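Local coordinates for bromo domain-containing protein (Trypanosoma cruzi, PDB 6NEY) that probably recognises acetylated lysine on other proteins, perhaps histones, through its bromodomain, at residues A17-L22 against A57-K62; G29-D34 against E103-F108; E45-R48 against K52-D55. All coordinates share one frame; numbering follows the deposited sequence.

Contact 1 of 3, residues A17-L22 against A57-K62; sequences ALVRSL and ATAAEK
V19 lays its CG1 methyl over the small residues A59 and A60, a compact example of how helices come close when one of them offers alanine. CG1 is 3.8 Å from A60 CB and 3.9 Å from A59 CB, so it settles between the two methyls while also lying 3.6 Å from A60 N. The rotamer explains this: CG1 stands anti to the backbone nitrogen of V19 (chi1 168°), which points CG1 towards helix 56-64, whereas CG2 lies further off, 4.1 Å from A59 O. With nothing longer than a methyl on the alanine side, the backbones draw near, and V19 CA and A60 CA are 5.6 Å apart. Helices 12-21 and 56-64 correspond by their order in the chain to the first two helices, Z and A, of the left-handed four-helix bundle of bromodomains, and the contact joins them across the long ZA loop. V19 also touches L77 of helix 75-92, while L18 packs on L77 and on Y116 of helix 97-124, so this face of helix 12-21 is turned to the rest of the bundle. Towards the end of that helix S21 OG donates a 2.6 Å hydrogen bond to L18 O, reaching it 20° out of the carbonyl plane. On the other helix, K62 carries its charge away from V19 to a salt bridge with D80. No hydrogen bond or charge pair joins the two segments; their direct attachment is apolar packing, and its closeness depends on how well one valine methyl fits two alanines.

Contact 2 of 3, residues G29-D34 against E103-F108; sequences GLFSMD and ERFEAF
F105 receives the ring of F31 on one face, and following helix 97-124 from E103 onward places that stack among its neighbours. E103, two residues earlier, points away from segment 29-34, and its side chain touches Y89 of helix 75-92. At F105 the helix turns an aromatic ring inward: CG lies anti to the backbone nitrogen (chi1 166°), which sends the ring towards the loop. The two rings form an offset stack, with centroids 4.2 Å apart and planes inclined by only 16°. Their rims overlap rather than their centres: F31 CE2 comes to 3.4 Å from F105 CD2, and F31 CD2 lies 3.6 Å from F105 CG. F105 CB joins in at 3.8 Å from F31 CE2. On the opposite face of the F31 ring L30 CG lies 3.7 Å above the plane, toward the rim, so the phenyl has a neighbour on both faces. Segment 29-34 belongs to the ZA loop, the long connection between the first two helices of the bromodomain bundle, and F31 plugs it into the core formed with the last helix. M84 and A102 also pack on F31, V85 on F105, and a backbone hydrogen bond ties F31 to L56 at the start of helix 56-64. F108, a turn further along, touches L22 and makes a cation-pi pair with R24.

Contact 3 of 3, residues E45-R48 against K52-D55; sequences EYTR and KRCD
Within the ZA loop of the bromodomain, the short helix 43-49 is followed by an extended run into helix 56-64, and R53 of that run takes its side chain back along the edge of Y46 to T47. The aliphatic part of R53 meets the edge of the tyrosine ring: CD is 3.3 Å from Y46 CE2 and lies near the ring plane, while CG is 3.6 Å from the same CE2. This is an edge contact of a methylene group and not a cation-pi pair, since the guanidinium has moved on and its plane is turned 64° from the ring. A bend at chi3 (-59°) takes the guanidinium towards T47, whose CG2 methyl sits over one of its faces, 3.4 Å from R53 NH1. The polar atoms find their partners outside the two segments. R53 NH1 is hydrogen-bonded to C50 O in the intervening turn, which holds the guanidinium where the methyl can cover it, and T47 OG1 bonds back to E43 O and Q44 O within its own helix. The ring of Y46 meets F91 of helix 75-92 edge-to-face, and K52 O accepts a hydrogen bond from N87 ND2, so both sides of the turn are fastened to that helix. At the end of the run D55 caps helix 56-64 through OD1 to T58 N. Such a short helix, with an extended lead into the next bundle helix, is characteristic of the bromodomain ZA loop.

Overall arrangement
Contacts 1 and 2 are buried and contact 3 is partly buried, farther from the centre of the chain. Contact 1 joins two bundle helices with aliphatic methyls, contact 2 sets a loop phenylalanine against the last helix, and contact 3 folds one part of the ZA loop on another through an arginine chain. The chemistry thus shifts from methyl packing through ring stacking to a mixture of hydrophobic cover and backbone-bound polar ends. The first two meet where L22 packs on F105 and F108, while contacts 2 and 3 touch through F31 O and D55 CB. Helix 75-92 lies beside all three.

Contact 1 of 3, residues A17-L22 against A57-K62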
loop_
_atom_site.group_PDB
_atom_site.type_symbol
_atom_site.label_atom_id
_atom_site.label_comp_id
_atom_site.label_asym_id
_atom_site.label_seq_id
_atom_site.Cartn_x
_atom_site.Cartn_y
_atom_site.Cartn_z
ATOM N N ALA A 17 3.427 7.413 -7.911
ATOM C CA ALA A 17 2.945 8.667 -7.292
ATOM C C ALA A 17 1.860 8.338 -6.262
ATOM O O ALA A 17 1.890 8.948 -5.168
ATOM C CB ALA A 17 2.455 9.626 -8.354
ATOM N N LEU A 18 0.917 7.458 -6.618
ATOM C CA LEU A 18 -0.188 7.033 -5.714
ATOM C C LEU A 18 0.397 6.394 -4.448
ATOM O O LEU A 18 -0.001 6.756 -3.339
ATOM C CB LEU A 18 -1.084 6.034 -6.454
ATOM C CG LEU A 18 -2.234 5.456 -5.634
ATOM C CD1 LEU A 18 -3.146 6.561 -5.134
ATOM C CD2 LEU A 18 -3.002 4.447 -6.473
ATOM N N VAL A 19 1.330 5.460 -4.607
ATOM C CA VAL A 19 1.914 4.762 -3.423
ATOM C C VAL A 19 2.649 5.800 -2.562
ATOM O O VAL A 19 2.490 5.781 -1.339
ATOM C CB VAL A 19 2.862 3.632 -3.843
ATOM C CG1 VAL A 19 3.643 3.143 -2.639
ATOM C CG2 VAL A 19 2.126 2.501 -4.560
ATOM N N ARG A 20 3.420 6.699 -3.177
ATOM C CA ARG A 20 4.221 7.685 -2.419
ATOM C C ARG A 20 3.262 8.565 -1.621
ATOM O O ARG A 20 3.609 8.936 -0.459
ATOM C CB ARG A 20 5.123 8.478 -3.366
ATOM C CG ARG A 20 6.219 7.608 -3.967
ATOM C CD ARG A 20 7.265 8.415 -4.714
ATOM N NE ARG A 20 7.997 9.271 -3.795
ATOM C CZ ARG A 20 8.764 8.818 -2.801
ATOM N N SER A 21 2.091 8.847 -2.196
ATOM C CA SER A 21 1.061 9.722 -1.584
ATOM C C SER A 21 0.543 9.065 -0.301
ATOM O O SER A 21 -0.012 9.793 0.518
ATOM C CB SER A 21 -0.063 10.080 -2.541
ATOM O OG SER A 21 -1.042 9.050 -2.648
ATOM N N LEU A 22 0.758 7.753 -0.109
ATOM C CA LEU A 22 0.241 7.038 1.090
ATOM C C LEU A 22 1.202 7.201 2.270
ATOM O O LEU A 22 0.799 6.868 3.395
ATOM C CB LEU A 22 -0.012 5.563 0.783
ATOM C CG LEU A 22 -0.890 5.289 -0.434
ATOM C CD1 LEU A 22 -1.159 3.812 -0.599
ATOM C CD2 LEU A 22 -2.203 6.066 -0.381
ATOM N N ALA A 57 7.833 1.395 0.684
ATOM C CA ALA A 57 9.024 1.354 -0.199
ATOM C C ALA A 57 8.900 0.161 -1.151
ATOM O O ALA A 57 9.126 0.341 -2.360
ATOM C CB ALA A 57 10.300 1.322 0.617
ATOM N N THR A 58 8.552 -1.017 -0.636
ATOM C CA THR A 58 8.350 -2.268 -1.412
ATOM C C THR A 58 7.180 -2.123 -2.396
ATOM O O THR A 58 7.315 -2.573 -3.547
ATOM C CB THR A 58 8.181 -3.439 -0.445
ATOM O OG1 THR A 58 9.434 -3.478 0.244
ATOM C CG2 THR A 58 7.851 -4.742 -1.134
ATOM N N ALA A 59 6.062 -1.544 -1.956
ATOM C CA ALA A 59 4.889 -1.270 -2.806
ATOM C C ALA A 59 5.309 -0.317 -3.927
ATOM O O ALA A 59 4.862 -0.547 -5.064
ATOM C CB ALA A 59 3.743 -0.706 -1.980
ATOM N N ALA A 60 6.111 0.704 -3.633
ATOM C CA ALA A 60 6.503 1.726 -4.633
ATOM C C ALA A 60 7.427 1.077 -5.676
ATOM O O ALA A 60 7.307 1.403 -6.858
ATOM C CB ALA A 60 7.142 2.920 -3.986
ATOM N N GLU A 61 8.306 0.166 -5.252
ATOM C CA GLU A 61 9.157 -0.598 -6.206
ATOM C C GLU A 61 8.277 -1.541 -7.047
ATOM O O GLU A 61 8.494 -1.589 -8.255
ATOM C CB GLU A 61 10.300 -1.294 -5.458
ATOM C CG GLU A 61 11.565 -1.356 -6.283
ATOM N N LYS A 62 7.280 -2.209 -6.466
ATOM C CA LYS A 62 6.345 -3.089 -7.219
ATOM C C LYS A 62 5.579 -2.271 -8.257
ATOM O O LYS A 62 5.427 -2.764 -9.371
ATOM C CB LYS A 62 5.385 -3.818 -6.284
ATOM C CG LYS A 62 6.047 -4.923 -5.478
ATOM C CD LYS A 62 5.119 -5.652 -4.555
ATOM C CE LYS A 62 3.958 -6.312 -5.265
ATOM N NZ LYS A 62 3.279 -7.303 -4.393
#

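Contact 2 of 3, residues G29-D34 against E103-F108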
loop_
_atom_site.group_PDB
_atom_site.type_symbol
_atom_site.label_atom_id
_atom_site.label_comp_id
_atom_site.label_asym_id
_atom_site.label_seq_id
_atom_site.Cartn_x
_atom_site.Cartn_y
_atom_site.Cartn_z
ATOM N N GLY A 29 6.148 7.259 10.008
ATOM C CA GLY A 29 7.002 6.293 9.309
ATOM C C GLY A 29 6.561 4.859 9.552
ATOM O O GLY A 29 7.318 3.963 9.206
ATOM N N LEU A 30 5.380 4.647 10.129
ATOM C CA LEU A 30 4.928 3.297 10.543
ATOM C C LEU A 30 4.959 2.358 9.331
ATOM O O LEU A 30 5.411 1.230 9.483
ATOM C CB LEU A 30 3.528 3.428 11.146
ATOM C CG LEU A 30 2.881 2.177 11.725
ATOM C CD1 LEU A 30 3.807 1.442 12.694
ATOM C CD2 LEU A 30 1.591 2.582 12.443
ATOM N N PHE A 31 4.542 2.827 8.154
ATOM C CA PHE A 31 4.420 1.981 6.944
ATOM C C PHE A 31 5.541 2.283 5.950
ATOM O O PHE A 31 5.578 1.624 4.902
ATOM C CB PHE A 31 3.001 2.125 6.377
ATOM C CG PHE A 31 1.980 1.706 7.398
ATOM C CD1 PHE A 31 1.893 0.374 7.774
ATOM C CD2 PHE A 31 1.187 2.641 8.047
ATOM C CE1 PHE A 31 0.980 -0.033 8.738
ATOM C CE2 PHE A 31 0.301 2.233 9.035
ATOM C CZ PHE A 31 0.197 0.906 9.371
ATOM N N SER A 32 6.402 3.265 6.203
ATOM C CA SER A 32 7.413 3.644 5.183
ATOM C C SER A 32 8.797 3.205 5.654
ATOM O O SER A 32 9.663 3.048 4.792
ATOM C CB SER A 32 7.363 5.091 4.852
ATOM O OG SER A 32 7.245 5.887 6.028
ATOM N N MET A 33 8.970 3.004 6.965
ATOM C CA MET A 33 10.251 2.529 7.545
ATOM C C MET A 33 10.505 1.101 7.059
ATOM O O MET A 33 9.529 0.346 6.806
ATOM C CB MET A 33 10.272 2.598 9.081
ATOM C CG MET A 33 9.614 1.436 9.808
ATOM S SD MET A 33 9.917 1.517 11.625
ATOM C CE MET A 33 8.488 2.447 12.180
ATOM N N ASP A 34 11.781 0.755 6.904
ATOM C CA ASP A 34 12.234 -0.626 6.601
ATOM C C ASP A 34 12.477 -1.319 7.950
ATOM O O ASP A 34 13.553 -1.071 8.558
ATOM C CB ASP A 34 13.462 -0.572 5.695
ATOM C CG ASP A 34 13.959 -1.923 5.218
ATOM O OD1 ASP A 34 13.561 -2.948 5.818
ATOM O OD2 ASP A 34 14.746 -1.933 4.247
ATOM N N GLU A 103 -5.303 2.010 11.586
ATOM C CA GLU A 103 -6.735 2.001 11.152
ATOM C C GLU A 103 -7.037 3.297 10.371
ATOM O O GLU A 103 -7.744 3.222 9.330
ATOM C CB GLU A 103 -7.725 1.827 12.313
ATOM C CG GLU A 103 -9.128 1.541 11.791
ATOM C CD GLU A 103 -10.196 1.224 12.822
ATOM O OE1 GLU A 103 -9.950 1.427 14.021
ATOM O OE2 GLU A 103 -11.305 0.842 12.390
ATOM N N ARG A 104 -6.488 4.438 10.780
ATOM C CA ARG A 104 -6.720 5.692 10.014
ATOM C C ARG A 104 -6.016 5.576 8.653
ATOM O O ARG A 104 -6.572 6.061 7.626
ATOM C CB ARG A 104 -6.230 6.918 10.785
ATOM C CG ARG A 104 -7.085 7.306 11.983
ATOM C CD ARG A 104 -6.660 8.672 12.496
ATOM N NE ARG A 104 -5.284 8.693 12.966
ATOM C CZ ARG A 104 -4.882 8.483 14.220
ATOM N NH1 ARG A 104 -3.590 8.550 14.524
ATOM N NH2 ARG A 104 -5.755 8.254 15.180
ATOM N N PHE A 105 -4.810 5.004 8.636
ATOM C CA PHE A 105 -3.988 4.818 7.417
ATOM C C PHE A 105 -4.745 3.916 6.436
ATOM O O PHE A 105 -4.823 4.247 5.238
ATOM C CB PHE A 105 -2.615 4.239 7.755
ATOM C CG PHE A 105 -1.872 3.709 6.561
ATOM C CD1 PHE A 105 -1.257 4.580 5.678
ATOM C CD2 PHE A 105 -1.799 2.341 6.304
ATOM C CE1 PHE A 105 -0.576 4.101 4.571
ATOM C CE2 PHE A 105 -1.123 1.872 5.185
ATOM C CZ PHE A 105 -0.510 2.749 4.330
ATOM N N GLU A 106 -5.324 2.815 6.924
ATOM C CA GLU A 106 -6.051 1.855 6.046
ATOM C C GLU A 106 -7.217 2.598 5.372
ATOM O O GLU A 106 -7.387 2.454 4.126
ATOM C CB GLU A 106 -6.473 0.612 6.836
ATOM C CG GLU A 106 -7.010 -0.525 5.980
ATOM C CD GLU A 106 -7.597 -1.646 6.839
ATOM O OE1 GLU A 106 -8.202 -1.337 7.894
ATOM O OE2 GLU A 106 -7.437 -2.814 6.484
ATOM N N ALA A 107 -7.941 3.419 6.137
ATOM C CA ALA A 107 -9.121 4.175 5.658
ATOM C C ALA A 107 -8.694 5.217 4.601
ATOM O O ALA A 107 -9.332 5.343 3.526
ATOM C CB ALA A 107 -9.817 4.805 6.835
ATOM N N PHE A 108 -7.619 5.940 4.890
ATOM C CA PHE A 108 -6.995 6.930 3.974
ATOM C C PHE A 108 -6.567 6.261 2.664
ATOM O O PHE A 108 -6.890 6.758 1.596
ATOM C CB PHE A 108 -5.809 7.608 4.654
ATOM C CG PHE A 108 -4.978 8.414 3.691
ATOM C CD1 PHE A 108 -5.465 9.609 3.193
ATOM C CD2 PHE A 108 -3.744 7.967 3.257
ATOM C CE1 PHE A 108 -4.725 10.365 2.299
ATOM C CE2 PHE A 108 -3.001 8.729 2.363
ATOM C CZ PHE A 108 -3.492 9.919 1.891
#

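Contact 3 of 3, residues E45-R48 against K52-D55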
loop_
_atom_site.group_PDB
_atom_site.type_symbol
_atom_site.label_atom_id
_atom_site.label_comp_id
_atom_site.label_asym_id
_atom_site.label_seq_id
_atom_site.Cartn_x
_atom_site.Cartn_y
_atom_site.Cartn_z
ATOM N N GLU A 45 11.685 -13.004 15.491
ATOM C CA GLU A 45 10.357 -12.772 16.115
ATOM C C GLU A 45 9.411 -12.173 15.070
ATOM O O GLU A 45 8.251 -12.651 14.967
ATOM C CB GLU A 45 10.466 -11.821 17.306
ATOM C CG GLU A 45 9.222 -11.812 18.179
ATOM C CD GLU A 45 9.085 -10.608 19.100
ATOM O OE1 GLU A 45 9.989 -9.752 19.105
ATOM O OE2 GLU A 45 8.066 -10.531 19.816
ATOM N N TYR A 46 9.893 -11.173 14.328
ATOM C CA TYR A 46 9.086 -10.449 13.311
ATOM C C TYR A 46 8.683 -11.408 12.187
ATOM O O TYR A 46 7.497 -11.361 11.786
ATOM C CB TYR A 46 9.799 -9.225 12.735
ATOM C CG TYR A 46 8.826 -8.353 11.985
ATOM C CD1 TYR A 46 7.766 -7.763 12.653
ATOM C CD2 TYR A 46 8.897 -8.192 10.611
ATOM C CE1 TYR A 46 6.831 -6.988 11.990
ATOM C CE2 TYR A 46 7.969 -7.415 9.932
ATOM C CZ TYR A 46 6.927 -6.821 10.622
ATOM O OH TYR A 46 6.003 -6.062 9.967
ATOM N N THR A 47 9.606 -12.251 11.705
ATOM C CA THR A 47 9.362 -13.145 10.535
ATOM C C THR A 47 8.549 -14.356 11.004
ATOM O O THR A 47 7.840 -14.943 10.165
ATOM C CB THR A 47 10.658 -13.511 9.795
ATOM O OG1 THR A 47 11.508 -14.218 10.695
ATOM C CG2 THR A 47 11.376 -12.300 9.234
ATOM N N ARG A 48 8.620 -14.678 12.301
ATOM C CA ARG A 48 7.762 -15.687 12.978
ATOM C C ARG A 48 6.300 -15.213 12.961
ATOM O O ARG A 48 5.464 -15.903 12.349
ATOM C CB ARG A 48 8.252 -15.908 14.412
ATOM N N LYS A 52 4.876 -13.056 6.007
ATOM C CA LYS A 52 4.704 -12.311 4.736
ATOM C C LYS A 52 4.723 -10.823 5.101
ATOM O O LYS A 52 3.963 -10.431 6.008
ATOM C CB LYS A 52 3.412 -12.770 4.049
ATOM C CG LYS A 52 3.302 -12.471 2.559
ATOM N N ARG A 53 5.610 -10.042 4.489
ATOM C CA ARG A 53 5.830 -8.617 4.856
ATOM C C ARG A 53 5.665 -7.733 3.617
ATOM O O ARG A 53 5.924 -8.189 2.491
ATOM C CB ARG A 53 7.219 -8.410 5.467
ATOM C CG ARG A 53 7.400 -9.069 6.828
ATOM C CD ARG A 53 8.855 -9.160 7.257
ATOM N NE ARG A 53 9.671 -9.914 6.308
ATOM C CZ ARG A 53 9.655 -11.238 6.161
ATOM N NH1 ARG A 53 8.854 -11.993 6.900
ATOM N NH2 ARG A 53 10.441 -11.803 5.259
ATOM N N CYS A 54 5.246 -6.494 3.843
ATOM C CA CYS A 54 5.244 -5.425 2.823
ATOM C C CYS A 54 5.402 -4.089 3.558
ATOM O O CYS A 54 5.124 -4.017 4.788
ATOM C CB CYS A 54 3.993 -5.489 1.947
ATOM S SG CYS A 54 4.205 -4.668 0.341
ATOM N N ASP A 55 5.897 -3.088 2.853
ATOM C CA ASP A 55 5.927 -1.688 3.346
ATOM C C ASP A 55 5.775 -0.783 2.120
ATOM O O ASP A 55 5.727 -1.324 1.008
ATOM C CB ASP A 55 7.188 -1.446 4.183
ATOM C CG ASP A 55 8.493 -1.674 3.438
ATOM O OD1 ASP A 55 8.692 -1.032 2.392
ATOM O OD2 ASP A 55 9.315 -2.477 3.927
#